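Local coordinates for protein computational Design of Enzyme (Synthetic construct, PDB 3TP4) that is a computationally designed enzyme on a glycosyl hydrolase family 26-like barrel, probably built to carry a catalytic triad with an activated nucleophile, at residues Ser404-Val409 / Thr418-Tyr423; Val375-Pro380 / Leu458-Glu463. One frame throughout, in Å; residues are numbered along the deposited sequence.

Interaction 1. Residues Ser404-Val409 / Thr418-Tyr423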
ATOM      1  N   SER A 404      24.105   1.997  21.668  1.00 24.53           N
ATOM      2  CA  SER A 404      25.191   2.175  20.719  1.00 24.78           C
ATOM      3  C   SER A 404      24.950   1.343  19.481  1.00 31.45           C
ATOM      4  O   SER A 404      24.167   0.395  19.499  1.00 29.43           O
ATOM      5  CB  SER A 404      26.534   1.788  21.355  1.00 33.81           C
ATOM      6  OG  SER A 404      26.593   0.390  21.585  1.00 31.46           O
ATOM      7  N   VAL A 405      25.614   1.723  18.398  1.00 28.85           N
ATOM      8  CA  VAL A 405      25.521   1.006  17.140  1.00 25.47           C
ATOM      9  C   VAL A 405      26.908   1.064  16.522  1.00 29.53           C
ATOM     10  O   VAL A 405      27.512   2.136  16.416  1.00 30.29           O
ATOM     11  CB  VAL A 405      24.514   1.656  16.158  1.00 28.69           C
ATOM     12  CG1 VAL A 405      24.422   0.845  14.874  1.00 30.20           C
ATOM     13  CG2 VAL A 405      23.116   1.799  16.793  1.00 29.27           C
ATOM     14  N   THR A 406      27.417  -0.094  16.138  1.00 23.81           N
ATOM     15  CA  THR A 406      28.694  -0.170  15.443  1.00 25.26           C
ATOM     16  C   THR A 406      28.446  -0.819  14.101  1.00 27.11           C
ATOM     17  O   THR A 406      27.482  -1.573  13.921  1.00 30.06           O
ATOM     18  CB  THR A 406      29.727  -0.998  16.233  1.00 33.14           C
ATOM     19  OG1 THR A 406      29.203  -2.308  16.460  1.00 37.75           O
ATOM     20  CG2 THR A 406      30.037  -0.337  17.590  1.00 29.70           C
ATOM     21  N   VAL A 407      29.285  -0.495  13.134  1.00 26.26           N
ATOM     22  CA  VAL A 407      29.138  -1.063  11.810  1.00 24.29           C
ATOM     23  C   VAL A 407      30.465  -1.702  11.456  1.00 31.68           C
ATOM     24  O   VAL A 407      31.533  -1.137  11.717  1.00 31.44           O
ATOM     25  CB  VAL A 407      28.740   0.007  10.768  1.00 21.03           C
ATOM     26  CG1 VAL A 407      28.986  -0.490   9.343  1.00 24.15           C
ATOM     27  CG2 VAL A 407      27.269   0.393  10.938  1.00 27.63           C
ATOM     28  N   GLU A 408      30.399  -2.902  10.902  1.00 27.81           N
ATOM     29  CA  GLU A 408      31.597  -3.595  10.486  1.00 27.70           C
ATOM     30  C   GLU A 408      31.520  -3.784   8.982  1.00 30.47           C
ATOM     31  O   GLU A 408      30.548  -4.329   8.461  1.00 31.41           O
ATOM     32  CB  GLU A 408      31.706  -4.935  11.211  1.00 36.83           C
ATOM     33  CG  GLU A 408      33.028  -5.625  11.035  1.00 48.39           C
ATOM     34  CD  GLU A 408      33.077  -6.943  11.779  1.00 55.56           C
ATOM     35  OE1 GLU A 408      32.534  -7.928  11.237  1.00 54.80           O
ATOM     36  OE2 GLU A 408      33.652  -6.983  12.897  1.00 46.48           O
ATOM     37  N   VAL A 409      32.531  -3.296   8.280  1.00 26.28           N
ATOM     38  CA  VAL A 409      32.570  -3.418   6.832  1.00 23.90           C
ATOM     39  C   VAL A 409      33.560  -4.499   6.467  1.00 29.61           C
ATOM     40  O   VAL A 409      34.694  -4.495   6.953  1.00 30.34           O
ATOM     41  CB  VAL A 409      33.013  -2.108   6.170  1.00 32.47           C
ATOM     42  CG1 VAL A 409      33.084  -2.274   4.660  1.00 33.84           C
ATOM     43  CG2 VAL A 409      32.053  -0.969   6.557  1.00 29.54           C
ATOM     44  N   THR A 418      35.776  -0.629  10.694  1.00 37.93           N
ATOM     45  CA  THR A 418      34.868  -0.667  11.832  1.00 37.16           C
ATOM     46  C   THR A 418      34.438   0.759  12.207  1.00 36.32           C
ATOM     47  O   THR A 418      35.281   1.630  12.433  1.00 31.14           O
ATOM     48  CB  THR A 418      35.527  -1.378  13.024  1.00 42.07           C
ATOM     49  OG1 THR A 418      35.916  -2.694  12.617  1.00 41.19           O
ATOM     50  CG2 THR A 418      34.559  -1.479  14.202  1.00 39.04           C
ATOM     51  N   LEU A 419      33.129   1.002  12.254  1.00 33.58           N
ATOM     52  CA  LEU A 419      32.611   2.348  12.508  1.00 35.10           C
ATOM     53  C   LEU A 419      31.767   2.398  13.770  1.00 34.78           C
ATOM     54  O   LEU A 419      30.934   1.531  13.999  1.00 35.25           O
ATOM     55  CB  LEU A 419      31.757   2.819  11.330  1.00 30.58           C
ATOM     56  CG  LEU A 419      32.419   2.688   9.958  1.00 30.99           C
ATOM     57  CD1 LEU A 419      31.434   3.002   8.846  1.00 27.07           C
ATOM     58  CD2 LEU A 419      33.648   3.586   9.890  1.00 30.53           C
ATOM     59  N   ASP A 420      31.992   3.417  14.587  1.00 27.44           N
ATOM     60  CA  ASP A 420      31.153   3.671  15.746  1.00 30.76           C
ATOM     61  C   ASP A 420      30.153   4.781  15.372  1.00 30.21           C
ATOM     62  O   ASP A 420      30.551   5.913  15.139  1.00 26.02           O
ATOM     63  CB  ASP A 420      32.033   4.084  16.925  1.00 36.80           C
ATOM     64  CG  ASP A 420      31.299   4.052  18.253  1.00 46.75           C
ATOM     65  OD1 ASP A 420      30.251   3.374  18.347  1.00 48.98           O
ATOM     66  OD2 ASP A 420      31.783   4.704  19.209  1.00 51.40           O
ATOM     67  N   LEU A 421      28.866   4.453  15.285  1.00 24.63           N
ATOM     68  CA  LEU A 421      27.888   5.414  14.787  1.00 27.63           C
ATOM     69  C   LEU A 421      27.373   6.324  15.890  1.00 31.23           C
ATOM     70  O   LEU A 421      27.429   5.996  17.083  1.00 26.92           O
ATOM     71  CB  LEU A 421      26.705   4.738  14.073  1.00 23.55           C
ATOM     72  CG  LEU A 421      26.913   3.535  13.155  1.00 35.48           C
ATOM     73  CD1 LEU A 421      25.708   3.362  12.217  1.00 28.39           C
ATOM     74  CD2 LEU A 421      28.214   3.597  12.370  1.00 32.67           C
ATOM     75  N   ALA A 422      26.864   7.473  15.475  1.00 27.23           N
ATOM     76  CA  ALA A 422      26.400   8.487  16.413  1.00 29.92           C
ATOM     77  C   ALA A 422      24.962   8.862  16.094  1.00 24.15           C
ATOM     78  O   ALA A 422      24.598   9.067  14.925  1.00 22.81           O
ATOM     79  CB  ALA A 422      27.306   9.715  16.358  1.00 28.69           C
ATOM     80  N   TYR A 423      24.129   8.940  17.124  1.00 18.98           N
ATOM     81  CA  TYR A 423      22.722   9.245  16.905  1.00 22.76           C
ATOM     82  C   TYR A 423      22.543  10.702  16.463  1.00 24.53           C
ATOM     83  O   TYR A 423      23.098  11.615  17.078  1.00 23.86           O
ATOM     84  CB  TYR A 423      21.903   8.965  18.172  1.00 27.64           C
ATOM     85  CG  TYR A 423      20.425   9.188  17.961  1.00 24.77           C
ATOM     86  CD1 TYR A 423      19.719   8.421  17.042  1.00 29.48           C
ATOM     87  CD2 TYR A 423      19.736  10.169  18.670  1.00 27.68           C
ATOM     88  CE1 TYR A 423      18.372   8.628  16.831  1.00 31.65           C
ATOM     89  CE2 TYR A 423      18.378  10.377  18.465  1.00 30.00           C
ATOM     90  CZ  TYR A 423      17.704   9.605  17.539  1.00 32.43           C
ATOM     91  OH  TYR A 423      16.356   9.797  17.313  1.00 33.95           O
TER
HETATM   92  O   HOH W   1      27.534   3.983  18.967  1.00 23.89           O
HETATM   93  O   HOH W   2      35.035  -5.233  14.026  1.00 53.40           O

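Interaction 2. Residues Val375-Pro380 / Leu458-Glu463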
ATOM      1  N   VAL A 375      16.102  -3.437  13.211  1.00 29.87           N
ATOM      2  CA  VAL A 375      17.259  -2.685  12.756  1.00 27.23           C
ATOM      3  C   VAL A 375      17.385  -2.835  11.242  1.00 28.37           C
ATOM      4  O   VAL A 375      17.250  -3.933  10.692  1.00 25.39           O
ATOM      5  CB  VAL A 375      18.576  -3.053  13.508  1.00 28.61           C
ATOM      6  CG1 VAL A 375      18.937  -4.540  13.341  1.00 25.05           C
ATOM      7  CG2 VAL A 375      19.737  -2.165  13.046  1.00 24.87           C
ATOM      8  N   HIS A 376      17.599  -1.721  10.559  1.00 22.51           N
ATOM      9  CA  HIS A 376      17.906  -1.788   9.137  1.00 22.82           C
ATOM     10  C   HIS A 376      18.848  -0.658   8.728  1.00 24.38           C
ATOM     11  O   HIS A 376      18.894   0.403   9.360  1.00 21.18           O
ATOM     12  CB  HIS A 376      16.630  -1.806   8.269  1.00 21.17           C
ATOM     13  CG  HIS A 376      15.756  -0.608   8.446  1.00 23.47           C
ATOM     14  ND1 HIS A 376      15.690   0.408   7.518  1.00 22.36           N
ATOM     15  CD2 HIS A 376      14.883  -0.279   9.432  1.00 20.47           C
ATOM     16  CE1 HIS A 376      14.827   1.322   7.932  1.00 20.79           C
ATOM     17  NE2 HIS A 376      14.322   0.927   9.088  1.00 22.78           N
ATOM     18  N   ILE A 377      19.614  -0.913   7.679  1.00 25.86           N
ATOM     19  CA  ILE A 377      20.560   0.063   7.156  1.00 27.98           C
ATOM     20  C   ILE A 377      19.902   0.837   6.022  1.00 27.00           C
ATOM     21  O   ILE A 377      19.726   0.308   4.930  1.00 25.77           O
ATOM     22  CB  ILE A 377      21.842  -0.637   6.630  1.00 23.27           C
ATOM     23  CG1 ILE A 377      22.551  -1.367   7.780  1.00 27.97           C
ATOM     24  CG2 ILE A 377      22.767   0.389   5.970  1.00 24.36           C
ATOM     25  CD1 ILE A 377      23.573  -2.468   7.331  1.00 27.75           C
ATOM     26  N   ALA A 378      19.524   2.083   6.294  1.00 26.98           N
ATOM     27  CA  ALA A 378      18.831   2.912   5.308  1.00 23.69           C
ATOM     28  C   ALA A 378      19.769   3.348   4.196  1.00 29.15           C
ATOM     29  O   ALA A 378      19.332   3.587   3.068  1.00 30.17           O
ATOM     30  CB  ALA A 378      18.221   4.146   5.978  1.00 19.43           C
ATOM     31  N   SER A 379      21.049   3.498   4.530  1.00 24.54           N
ATOM     32  CA  SER A 379      22.060   3.772   3.516  1.00 26.31           C
ATOM     33  C   SER A 379      23.425   3.296   3.973  1.00 24.34           C
ATOM     34  O   SER A 379      23.832   3.534   5.116  1.00 29.52           O
ATOM     35  CB  SER A 379      22.082   5.263   3.140  1.00 33.71           C
ATOM     36  OG  SER A 379      22.503   6.062   4.223  1.00 35.53           O
ATOM     37  N   PRO A 380      24.143   2.595   3.083  1.00 29.55           N
ATOM     38  CA  PRO A 380      23.693   2.261   1.729  1.00 26.91           C
ATOM     39  C   PRO A 380      22.718   1.081   1.742  1.00 23.05           C
ATOM     40  O   PRO A 380      22.948   0.110   2.457  1.00 32.69           O
ATOM     41  CB  PRO A 380      24.998   1.865   1.024  1.00 27.84           C
ATOM     42  CG  PRO A 380      25.862   1.351   2.106  1.00 34.67           C
ATOM     43  CD  PRO A 380      25.523   2.146   3.336  1.00 26.87           C
ATOM     44  N   LEU A 458      20.800  -6.403  18.322  1.00 24.90           N
ATOM     45  CA  LEU A 458      20.145  -6.618  17.046  1.00 31.81           C
ATOM     46  C   LEU A 458      21.149  -6.381  15.937  1.00 30.27           C
ATOM     47  O   LEU A 458      21.959  -5.457  16.021  1.00 29.47           O
ATOM     48  CB  LEU A 458      18.983  -5.633  16.881  1.00 26.65           C
ATOM     49  CG  LEU A 458      18.037  -5.452  18.075  1.00 31.28           C
ATOM     50  CD1 LEU A 458      17.044  -4.311  17.787  1.00 31.33           C
ATOM     51  CD2 LEU A 458      17.306  -6.769  18.394  1.00 32.74           C
ATOM     52  N   ASP A 459      21.110  -7.202  14.892  1.00 27.65           N
ATOM     53  CA  ASP A 459      21.974  -6.936  13.749  1.00 31.45           C
ATOM     54  C   ASP A 459      21.310  -7.161  12.406  1.00 30.66           C
ATOM     55  O   ASP A 459      20.232  -7.737  12.320  1.00 25.87           O
ATOM     56  CB  ASP A 459      23.317  -7.670  13.829  1.00 31.22           C
ATOM     57  CG  ASP A 459      23.174  -9.174  13.983  1.00 39.98           C
ATOM     58  OD1 ASP A 459      22.170  -9.747  13.517  1.00 43.72           O
ATOM     59  OD2 ASP A 459      24.092  -9.783  14.572  1.00 47.51           O
ATOM     60  N   VAL A 460      21.978  -6.680  11.369  1.00 28.94           N
ATOM     61  CA  VAL A 460      21.474  -6.751  10.015  1.00 29.16           C
ATOM     62  C   VAL A 460      22.677  -6.551   9.111  1.00 31.56           C
ATOM     63  O   VAL A 460      23.616  -5.835   9.479  1.00 28.48           O
ATOM     64  CB  VAL A 460      20.416  -5.668   9.767  1.00 29.59           C
ATOM     65  CG1 VAL A 460      21.015  -4.257   9.971  1.00 27.04           C
ATOM     66  CG2 VAL A 460      19.791  -5.829   8.380  1.00 30.76           C
ATOM     67  N   THR A 461      22.661  -7.206   7.950  1.00 34.33           N
ATOM     68  CA  THR A 461      23.739  -7.103   6.970  1.00 34.93           C
ATOM     69  C   THR A 461      23.212  -6.674   5.603  1.00 37.05           C
ATOM     70  O   THR A 461      22.271  -7.270   5.075  1.00 38.19           O
ATOM     71  CB  THR A 461      24.490  -8.441   6.816  1.00 31.70           C
ATOM     72  OG1 THR A 461      25.077  -8.797   8.066  1.00 34.75           O
ATOM     73  CG2 THR A 461      25.590  -8.322   5.771  1.00 38.85           C
ATOM     74  N   ASN A 462      23.799  -5.614   5.053  1.00 33.27           N
ATOM     75  CA  ASN A 462      23.540  -5.219   3.676  1.00 28.44           C
ATOM     76  C   ASN A 462      24.740  -5.563   2.804  1.00 36.37           C
ATOM     77  O   ASN A 462      25.891  -5.389   3.215  1.00 40.46           O
ATOM     78  CB  ASN A 462      23.257  -3.713   3.557  1.00 26.29           C
ATOM     79  CG  ASN A 462      21.874  -3.334   4.029  1.00 30.96           C
ATOM     80  OD1 ASN A 462      21.147  -4.155   4.600  1.00 30.24           O
ATOM     81  ND2 ASN A 462      21.504  -2.071   3.808  1.00 24.18           N
ATOM     82  N   GLU A 463      24.472  -6.029   1.594  1.00 38.36           N
ATOM     83  CA  GLU A 463      25.536  -6.322   0.640  1.00 44.41           C
ATOM     84  C   GLU A 463      25.541  -5.257  -0.450  1.00 40.13           C
ATOM     85  O   GLU A 463      24.552  -5.072  -1.148  1.00 43.46           O
ATOM     86  CB  GLU A 463      25.344  -7.719   0.045  1.00 51.01           C
ATOM     87  CG  GLU A 463      26.598  -8.295  -0.583  1.00 65.63           C
ATOM     88  CD  GLU A 463      26.600  -9.812  -0.589  1.00 78.66           C
ATOM     89  OE1 GLU A 463      25.524 -10.419  -0.391  1.00 82.00           O
ATOM     90  OE2 GLU A 463      27.685 -10.397  -0.785  1.00 82.11           O
TER
HETATM   91  O   HOH W   3      18.890  -3.074   5.867  1.00 25.50           O

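Interaction 1. Residues Ser404-Val409 / Thr418-Tyr423
L421 runs from strand 414-423 across to V405 and V407 of strand 402-411, the two arms of a β hairpin in the Ig-like domain. Its CB lies 3.6 Å from V405 O, the carbonyl that accepts the hydrogen bond from L421 N (2.9 Å). CG, anti to L421's own carbonyl carbon, also touches V405 O, and there the chain forks. CD1 crosses obliquely to touch V407 CG2 at 3.6 Å and V405 CG1 at 3.9 Å, while L421 CD2 touches the same V407 methyl and lies 4.0 Å from V407 CB. The side chain also packs on V395, W429 and A431. An alanine here would lose CG and both methyls and would probably leave V405 and V407 less firmly packed. V407 and L419 form an antiparallel hydrogen-bonded pair, the bond from L419 N to V407 O being short (2.7 Å) and nearly straight (172°). The return link of the V405/L421 pair passes through a water, which accepts from V405 N at 3.0 Å and lies 2.8 Å from L421 O. D420 OD1 is within bonding distance of the same water, which has fewer protons than nearby acceptors. T406, E408, T418 and D420 line the other, solvent-facing side, making the hairpin amphipathic.

Interaction 2. Residues Val375-Pro380 / Leu458-Glu463
The buried amide nitrogen ND2 of N462 is gripped by two backbone carbonyls of the facing segment. Its stronger bond runs to P380 O at 2.9 Å, nearly straight (165°), in the plane of the N462 amide and directed at a lone pair of the oxygen; the weaker one reaches I377 O at 3.2 Å and is bent to 135°. The other end of the amide is held too, because N462 OD1 accepts from a water at 2.8 Å that in turn accepts from I377 N. With both ends engaged, the rotation of the amide is well defined. The carbonyl of P380 is presented just after a cis peptide bond and a classic β bulge, in which A378 and S379 both face R394. Strands 374-379 and 456-466 belong to the Ig-like β-sandwich; the segments 375-379 and 458-463 cross at 34°, their axes 6.3 Å apart at the closest, and are joined by side chains rather than by a backbone ladder. I377 slides antiparallel past N462, its CB against the amide and its CD1 over CG, and places CG1 3.9 Å from V460 CG1. That same methyl of V460 meets V375 CG2, also at 3.9 Å, in an oblique crossing, while V375 CG1 rests on L458 CB at 3.7 Å. H376 points away from segment 458-463, and its ring nitrogens bond to E195 and E202 of helix 190-207.

Overall arrangement
Both interactions lie in the C-terminal Ig-like domain, their centres about 11 Å apart, with the hairpin of interaction 1 nested in the chain between the two strands of interaction 2. Neither is wholly buried. Interaction 1 joins neighbouring strands through a main-chain ladder, with one face in the core and the other in solvent; interaction 2 joins strands that are not ladder partners, through interlocking aliphatic side chains and a buried amide. Strands 391-398 and 446-453 touch both: V395 packs on L421 in the first and on V375 and I377 in the second. Interaction 2 lies nearer the barrel domain, which H376 contacts directly, whereas interaction 1 is farther from the centre of the chain.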